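Local structure of aminopentol aminotransferase (Sphingopyxis macrogoltabida, 6HBS) at residues 114-118 with 264-268. The protein transfers the amino group of hydrolysed fumonisin B1 (aminopentol) to pyruvate, using pyridoxal 5'-phosphate, in the bacterial breakdown of the toxin fumonisin B1. Sequence-based numbering, arbitrary orientation.
Sequences FCKNG and YPISA. With PLP (pyridoxal-5'-phosphate), chain C.
C115 and S267 form an antiparallel hydrogen-bonded pair where two neighbouring strands of the large sheet meet. C115 N gives a nearly straight bond to S267 O (3.0 Å, 171°), and S267 N returns one to C115 O. F114 and A268 are the next pair, non-hydrogen-bonded. F114 CD1 lies 3.8 Å from A268 CB and also touches I266 CD1. The F114 ring packs on helix 94-105. On the other face, C115 SG rests against the backbone of S267 and A268. Past the strand, S267 OG donates to K116 O (2.9 Å), approaching from above the carbonyl plane. With chi1 at -60°, OG is anti to the carbonyl carbon of S267 and turned to the loop residues K116 and N117. The K116 side chain starts away from 264-268 and bends back at chi2 and chi3. NZ then meets P265 O at 2.7 Å, nearly in line with the C=O bond. A methionine here would probably leave P265 O without this donor and untie the loop before the strand. G118 N, which opens helix 118-133, bonds PLP O3P (2.9 Å, 160°). S119 and R233 of the same chain and S287 of the second subunit also hydrogen-bond PLP. N117 CB lies 3.5 Å from PLP O2P, while its amide bonds D120 and W289 of the second subunit. Backbone, serine and lysine bonds thus tie strand 111-115 and the turn after it to strand 267-271 and its leading loop, near the phosphate and subunit interface.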
loop_
_atom_site.group_PDB
_atom_site.type_symbol
_atom_site.label_atom_id
_atom_site.label_comp_id
_atom_site.label_asym_id
_atom_site.label_seq_id
_atom_site.Cartn_x
_atom_site.Cartn_y
_atom_site.Cartn_z
ATOM N N PHE A 114 5.223 10.348 -0.576
ATOM C CA PHE A 114 4.356 9.581 0.297
ATOM C C PHE A 114 3.728 8.455 -0.502
ATOM O O PHE A 114 3.328 8.656 -1.675
ATOM C CB PHE A 114 3.318 10.488 0.978
ATOM C CG PHE A 114 3.974 11.542 1.837
ATOM C CD1 PHE A 114 4.651 11.182 2.987
ATOM C CD2 PHE A 114 4.003 12.870 1.445
ATOM C CE1 PHE A 114 5.343 12.125 3.728
ATOM C CE2 PHE A 114 4.723 13.805 2.173
ATOM C CZ PHE A 114 5.397 13.430 3.303
ATOM N N CYS A 115 3.611 7.300 0.159
ATOM C CA CYS A 115 3.043 6.060 -0.388
ATOM C C CYS A 115 2.267 5.343 0.725
ATOM O O CYS A 115 1.906 5.978 1.725
ATOM C CB CYS A 115 4.156 5.202 -0.985
ATOM S SG CYS A 115 5.580 5.058 0.134
ATOM N N LYS A 116 1.939 4.057 0.543
ATOM C CA LYS A 116 1.152 3.357 1.550
ATOM C C LYS A 116 2.025 2.438 2.405
ATOM O O LYS A 116 2.006 2.552 3.619
ATOM C CB LYS A 116 0.019 2.548 0.923
ATOM C CG LYS A 116 -1.172 3.376 0.475
ATOM C CD LYS A 116 -1.957 4.056 1.592
ATOM C CE LYS A 116 -1.716 5.542 1.641
ATOM N NZ LYS A 116 -2.700 6.209 2.503
ATOM N N ASN A 117 2.683 1.479 1.750
ATOM C CA ASN A 117 3.419 0.418 2.386
ATOM C C ASN A 117 4.879 0.848 2.530
ATOM O O ASN A 117 5.385 1.573 1.675
ATOM C CB ASN A 117 3.418 -0.875 1.572
ATOM C CG ASN A 117 2.044 -1.418 1.229
ATOM O OD1 ASN A 117 1.209 -1.622 2.107
ATOM N ND2 ASN A 117 1.823 -1.748 -0.047
ATOM N N GLY A 118 5.569 0.342 3.564
ATOM C CA GLY A 118 6.984 0.530 3.660
ATOM C C GLY A 118 7.728 -0.071 2.467
ATOM O O GLY A 118 8.725 0.500 2.017
ATOM N N TYR A 264 -2.282 4.978 11.289
ATOM C CA TYR A 264 -2.849 5.327 9.959
ATOM C C TYR A 264 -1.870 4.895 8.856
ATOM O O TYR A 264 -0.658 4.940 9.033
ATOM C CB TYR A 264 -3.205 6.810 9.927
ATOM C CG TYR A 264 -4.472 7.129 10.687
ATOM C CD1 TYR A 264 -4.456 7.336 12.052
ATOM C CD2 TYR A 264 -5.705 7.159 10.049
ATOM C CE1 TYR A 264 -5.615 7.585 12.770
ATOM C CE2 TYR A 264 -6.872 7.441 10.742
ATOM C CZ TYR A 264 -6.824 7.653 12.111
ATOM O OH TYR A 264 -7.976 7.894 12.807
ATOM N N PRO A 265 -2.371 4.413 7.689
ATOM C CA PRO A 265 -1.514 3.807 6.667
ATOM C C PRO A 265 -0.896 4.875 5.776
ATOM O O PRO A 265 -1.579 5.462 4.896
ATOM C CB PRO A 265 -2.491 2.907 5.910
ATOM C CG PRO A 265 -3.806 3.675 5.975
ATOM C CD PRO A 265 -3.797 4.369 7.328
ATOM N N ILE A 266 0.406 5.090 5.984
ATOM C CA ILE A 266 1.177 6.007 5.205
ATOM C C ILE A 266 2.667 5.673 5.437
ATOM O O ILE A 266 3.081 5.328 6.553
ATOM C CB ILE A 266 0.856 7.478 5.519
ATOM C CG1 ILE A 266 1.669 8.431 4.644
ATOM C CG2 ILE A 266 1.020 7.800 7.006
ATOM C CD1 ILE A 266 1.149 9.844 4.622
ATOM N N SER A 267 3.432 5.776 4.357
ATOM C CA SER A 267 4.904 5.519 4.326
ATOM C C SER A 267 5.532 6.630 3.503
ATOM O O SER A 267 4.817 7.413 2.851
ATOM C CB SER A 267 5.223 4.125 3.782
ATOM O OG SER A 267 4.635 3.106 4.595
ATOM N N ALA A 268 6.857 6.766 3.571
ATOM C CA ALA A 268 7.520 7.892 2.962
ATOM C C ALA A 268 8.919 7.515 2.500
ATOM O O ALA A 268 9.610 6.736 3.168
ATOM C CB ALA A 268 7.632 9.049 3.920
HETATM N N1 PLP C . 11.549 -2.324 5.874
HETATM C C2 PLP C . 11.653 -2.693 7.169
HETATM C C2A PLP C . 12.942 -2.519 7.937
HETATM C C3 PLP C . 10.472 -3.203 7.860
HETATM O O3 PLP C . 10.536 -3.568 9.157
HETATM C C4 PLP C . 9.194 -3.311 7.119
HETATM C C4A PLP C . 8.008 -3.818 7.859
HETATM C C5 PLP C . 9.233 -2.931 5.675
HETATM C C6 PLP C . 10.416 -2.431 5.145
HETATM C C5A PLP C . 8.002 -3.009 4.773
HETATM O O4P PLP C . 6.903 -2.222 5.299
HETATM P P PLP C . 5.443 -2.784 4.917
HETATM O O1P PLP C . 5.227 -4.047 5.621
HETATM O O2P PLP C . 5.501 -3.014 3.434
HETATM O O3P PLP C . 4.572 -1.643 5.396
#